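Local structure of RabGDI protein (Plasmodium falciparum 3D7, 3P1W) at residues Leu62-Thr65 against Asn66-Thr70; Phe248-Leu252 against Tyr253-Gly257. The protein probably acts as a Rab GDP-dissociation inhibitor, holding Rab GTPases in their GDP-bound state and regulating their membrane cycle in vesicle transport. All coordinates share one frame; numbering follows the deposited sequence.

Contact 1 (Leu62-Thr65 against Asn66-Thr70); sequences LNLT and NLYNT
N63 reaches forward to the amide of N66: N66 N donates to N63 OD1 over 2.9 Å, arriving almost straight at the end of the side-chain C=O. The CG of N63 sits between its own backbone N and carbonyl carbon (chi1 63°), which folds the amide over the start of the helix. N63 also offers its main-chain O to the next amide, L67 N, at 2.9 Å. N63 is thus the N-cap of helix 64-71, its side chain serving an amide of the first helical turn. A water closes the same corner, accepting from N63 N and from N66 ND2 (2.6 Å), while the amide planes of N63 and N66 lie only 12° apart. Regular helical bonds follow: Y68 N to L64 O, and N69 N to T65 O at 2.8 Å. N66 O carries two donors from T70, its N and its OG1 (2.8 Å), which approach from opposite faces of the carbonyl plane. T65 OG1 is hydrogen-bonded outside the segments, to N84 ND2. On the apolar side of this corner, L62 CD2 comes to within 3.8 Å of L67 CA and 3.9 Å of T70 OG1.

Contact 2 (Phe248-Leu252 against Tyr253-Gly257); sequences FIYPL and YGLGG
Y253 follows L252 into a type II beta turn, P251 to G254, that takes the chain off the end of strand 248-251. Its ring lies alongside the L252 side chain, and L252 CG stands 3.6 Å from the ring centroid, 10° off the normal: a CH-pi contact over one face. With L252 CG anti to the backbone N (chi1 -176°), the leucine branch runs out beside the ring, and its CD2 comes to 3.7 Å from Y253 CE2. Next, G254 N closes the turn on P251 O at 2.9 Å, coming from well above the carbonyl plane. G254 CA packs 3.7 Å from Y250 OH, which is itself hydrogen-bonded to D90. L255 donates its N to the same D90 carboxylate, and its side chain crosses Y250 at about a right angle, bringing CG to 3.8 Å from Y250 CE1 while CD2 meets P251 CD. A type I turn then runs from G254 to G257, where G257 N makes a weak bond to G254 O. That oxygen also accepts from a water, 2.6 Å away, which donates a second hydrogen to L252 O at 2.9 Å.

Contact 1 comes first along the chain and contact 2 nearly 180 residues later, yet their centres lie 18 Å apart and their nearest atoms about 8 Å. The two-stranded antiparallel sheet of 61-62 and 89-90 relates them: L62 pairs through its backbone with V89, and the neighbouring D90 holds Y250 and L255 of contact 2. Contact 1 starts helix 64-71, its centre about 22 Å from the chain centre, with L67 and Y68 resting on strand 405-418. Contact 2 lies deeper, at about 12 Å, where strand 248-251 leaves the large mixed sheet, between 96-97 and 117-129. Within the GDI fold, contact 1 begins a helix and contact 2 turns the chain from a strand toward helix 257-268.

Contact 1 (Leu62-Thr65 against Asn66-Thr70)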
loop_
_atom_site.group_PDB
_atom_site.type_symbol
_atom_site.label_atom_id
_atom_site.label_comp_id
_atom_site.label_asym_id
_atom_site.label_seq_id
_atom_site.Cartn_x
_atom_site.Cartn_y
_atom_site.Cartn_z
ATOM N N LEU A 62 0.571 8.142 -14.346
ATOM C CA LEU A 62 0.093 9.028 -15.437
ATOM C C LEU A 62 0.801 10.389 -15.458
ATOM O O LEU A 62 1.031 11.012 -14.417
ATOM C CB LEU A 62 -1.415 9.251 -15.312
ATOM C CG LEU A 62 -2.400 8.082 -15.555
ATOM C CD1 LEU A 62 -2.047 6.895 -14.717
ATOM C CD2 LEU A 62 -3.849 8.522 -15.222
ATOM N N ASN A 63 1.139 10.862 -16.651
ATOM C CA ASN A 63 1.565 12.248 -16.809
ATOM C C ASN A 63 0.347 13.160 -16.900
ATOM O O ASN A 63 -0.775 12.709 -16.705
ATOM C CB ASN A 63 2.513 12.406 -18.008
ATOM C CG ASN A 63 1.874 12.076 -19.352
ATOM O OD1 ASN A 63 0.656 11.947 -19.486
ATOM N ND2 ASN A 63 2.726 11.945 -20.373
ATOM N N LEU A 64 0.545 14.439 -17.201
ATOM C CA LEU A 64 -0.598 15.350 -17.275
ATOM C C LEU A 64 -1.566 14.974 -18.362
ATOM O O LEU A 64 -2.759 14.917 -18.128
ATOM C CB LEU A 64 -0.152 16.781 -17.564
ATOM C CG LEU A 64 0.232 17.677 -16.434
ATOM C CD1 LEU A 64 0.727 18.976 -17.083
ATOM C CD2 LEU A 64 -0.940 17.875 -15.491
ATOM N N THR A 65 -1.051 14.775 -19.580
ATOM C CA THR A 65 -1.896 14.401 -20.712
ATOM C C THR A 65 -2.773 13.216 -20.361
ATOM O O THR A 65 -3.974 13.216 -20.615
ATOM C CB THR A 65 -1.055 14.087 -21.947
ATOM O OG1 THR A 65 -0.399 15.286 -22.356
ATOM C CG2 THR A 65 -1.910 13.547 -23.104
ATOM N N ASN A 66 -2.181 12.206 -19.750
ATOM C CA ASN A 66 -2.919 10.997 -19.515
ATOM C C ASN A 66 -3.852 11.129 -18.322
ATOM O O ASN A 66 -4.929 10.585 -18.362
ATOM C CB ASN A 66 -1.988 9.791 -19.474
ATOM C CG ASN A 66 -1.447 9.453 -20.858
ATOM O OD1 ASN A 66 -2.201 9.375 -21.843
ATOM N ND2 ASN A 66 -0.146 9.288 -20.953
ATOM N N LEU A 67 -3.481 11.932 -17.322
ATOM C CA LEU A 67 -4.353 12.177 -16.177
ATOM C C LEU A 67 -5.624 12.844 -16.687
ATOM O O LEU A 67 -6.743 12.419 -16.375
ATOM C CB LEU A 67 -3.634 13.060 -15.156
ATOM C CG LEU A 67 -4.289 13.354 -13.832
ATOM C CD1 LEU A 67 -4.412 12.051 -13.013
ATOM C CD2 LEU A 67 -3.490 14.429 -13.085
ATOM N N TYR A 68 -5.440 13.864 -17.532
ATOM C CA TYR A 68 -6.568 14.611 -18.063
ATOM C C TYR A 68 -7.378 13.788 -19.053
ATOM O O TYR A 68 -8.604 13.838 -19.034
ATOM C CB TYR A 68 -6.105 15.976 -18.660
ATOM C CG TYR A 68 -6.149 17.097 -17.636
ATOM C CD1 TYR A 68 -5.168 17.211 -16.646
ATOM C CD2 TYR A 68 -7.193 18.010 -17.626
ATOM C CE1 TYR A 68 -5.235 18.203 -15.661
ATOM C CE2 TYR A 68 -7.256 19.009 -16.662
ATOM C CZ TYR A 68 -6.280 19.097 -15.684
ATOM O OH TYR A 68 -6.345 20.084 -14.739
ATOM N N ASN A 69 -6.716 13.018 -19.912
ATOM C CA ASN A 69 -7.444 12.177 -20.865
ATOM C C ASN A 69 -8.316 11.172 -20.141
ATOM O O ASN A 69 -9.421 10.838 -20.609
ATOM C CB ASN A 69 -6.492 11.440 -21.828
ATOM C CG ASN A 69 -5.973 12.337 -22.959
ATOM O OD1 ASN A 69 -6.400 13.484 -23.117
ATOM N ND2 ASN A 69 -5.034 11.810 -23.746
ATOM N N THR A 70 -7.801 10.677 -19.014
ATOM C CA THR A 70 -8.456 9.619 -18.248
ATOM C C THR A 70 -9.631 10.123 -17.436
ATOM O O THR A 70 -10.678 9.512 -17.450
ATOM C CB THR A 70 -7.438 8.895 -17.312
ATOM O OG1 THR A 70 -6.430 8.264 -18.120
ATOM C CG2 THR A 70 -8.140 7.864 -16.419
HETATM O O HOH W 1 1.206 8.762 -18.811
#

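Contact 2 (Phe248-Leu252 against Tyr253-Gly257)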
loop_
_atom_site.group_PDB
_atom_site.type_symbol
_atom_site.label_atom_id
_atom_site.label_comp_id
_atom_site.label_asym_id
_atom_site.label_seq_id
_atom_site.Cartn_x
_atom_site.Cartn_y
_atom_site.Cartn_z
ATOM N N PHE A 248 8.853 5.302 6.316
ATOM C CA PHE A 248 8.347 5.011 4.967
ATOM C C PHE A 248 9.192 5.652 3.879
ATOM O O PHE A 248 9.697 6.772 4.052
ATOM C CB PHE A 248 6.891 5.486 4.789
ATOM C CG PHE A 248 5.942 4.856 5.746
ATOM C CD1 PHE A 248 5.395 3.609 5.485
ATOM C CD2 PHE A 248 5.612 5.501 6.927
ATOM C CE1 PHE A 248 4.536 3.009 6.414
ATOM C CE2 PHE A 248 4.741 4.906 7.846
ATOM C CZ PHE A 248 4.206 3.675 7.581
ATOM N N ILE A 249 9.305 4.932 2.759
ATOM C CA ILE A 249 9.966 5.423 1.550
ATOM C C ILE A 249 9.071 5.292 0.339
ATOM O O ILE A 249 8.069 4.554 0.347
ATOM C CB ILE A 249 11.313 4.700 1.272
ATOM C CG1 ILE A 249 11.126 3.179 1.156
ATOM C CG2 ILE A 249 12.310 5.067 2.371
ATOM C CD1 ILE A 249 12.445 2.416 0.822
ATOM N N TYR A 250 9.469 6.009 -0.714
ATOM C CA TYR A 250 8.743 6.047 -1.970
ATOM C C TYR A 250 9.769 6.399 -3.043
ATOM O O TYR A 250 10.700 7.167 -2.782
ATOM C CB TYR A 250 7.663 7.119 -1.876
ATOM C CG TYR A 250 6.659 7.266 -3.005
ATOM C CD1 TYR A 250 5.670 6.315 -3.239
ATOM C CD2 TYR A 250 6.624 8.431 -3.757
ATOM C CE1 TYR A 250 4.734 6.516 -4.228
ATOM C CE2 TYR A 250 5.691 8.633 -4.741
ATOM C CZ TYR A 250 4.763 7.684 -4.984
ATOM O OH TYR A 250 3.837 7.945 -5.982
ATOM N N PRO A 251 9.661 5.780 -4.220
ATOM C CA PRO A 251 10.695 6.009 -5.217
ATOM C C PRO A 251 10.589 7.359 -5.877
ATOM O O PRO A 251 9.498 7.868 -6.063
ATOM C CB PRO A 251 10.451 4.925 -6.270
ATOM C CG PRO A 251 9.406 4.041 -5.747
ATOM C CD PRO A 251 8.699 4.751 -4.631
ATOM N N LEU A 252 11.734 7.911 -6.261
ATOM C CA LEU A 252 11.753 9.070 -7.115
ATOM C C LEU A 252 10.969 8.740 -8.389
ATOM O O LEU A 252 11.191 7.699 -9.024
ATOM C CB LEU A 252 13.204 9.470 -7.431
ATOM C CG LEU A 252 13.458 10.732 -8.242
ATOM C CD1 LEU A 252 12.892 11.937 -7.524
ATOM C CD2 LEU A 252 14.956 10.917 -8.495
ATOM N N TYR A 253 10.040 9.624 -8.752
ATOM C CA TYR A 253 9.169 9.456 -9.923
ATOM C C TYR A 253 8.015 8.489 -9.673
ATOM O O TYR A 253 7.209 8.236 -10.573
ATOM C CB TYR A 253 9.944 9.020 -11.185
ATOM C CG TYR A 253 11.166 9.834 -11.452
ATOM C CD1 TYR A 253 11.093 11.220 -11.560
ATOM C CD2 TYR A 253 12.414 9.228 -11.593
ATOM C CE1 TYR A 253 12.233 11.978 -11.793
ATOM C CE2 TYR A 253 13.556 9.978 -11.831
ATOM C CZ TYR A 253 13.456 11.347 -11.929
ATOM O OH TYR A 253 14.582 12.103 -12.167
ATOM N N GLY A 254 7.935 7.952 -8.457
ATOM C CA GLY A 254 6.804 7.134 -8.050
ATOM C C GLY A 254 6.909 5.661 -8.382
ATOM O O GLY A 254 7.951 5.178 -8.864
ATOM N N LEU A 255 5.820 4.949 -8.124
ATOM C CA LEU A 255 5.811 3.495 -8.226
ATOM C C LEU A 255 5.876 2.962 -9.683
ATOM O O LEU A 255 5.813 1.756 -9.884
ATOM C CB LEU A 255 4.595 2.910 -7.502
ATOM C CG LEU A 255 4.555 3.097 -5.974
ATOM C CD1 LEU A 255 3.214 2.630 -5.419
ATOM C CD2 LEU A 255 5.727 2.384 -5.268
ATOM N N GLY A 256 6.038 3.855 -10.669
ATOM C CA GLY A 256 6.135 3.481 -12.088
ATOM C C GLY A 256 7.513 2.998 -12.466
ATOM O O GLY A 256 7.699 2.330 -13.483
ATOM N N GLY A 257 8.504 3.328 -11.651
ATOM C CA GLY A 257 9.806 2.732 -11.816
ATOM C C GLY A 257 9.766 1.251 -11.532
ATOM O O GLY A 257 10.686 0.534 -11.914
HETATM O O HOH W 2 10.045 5.410 -10.331
#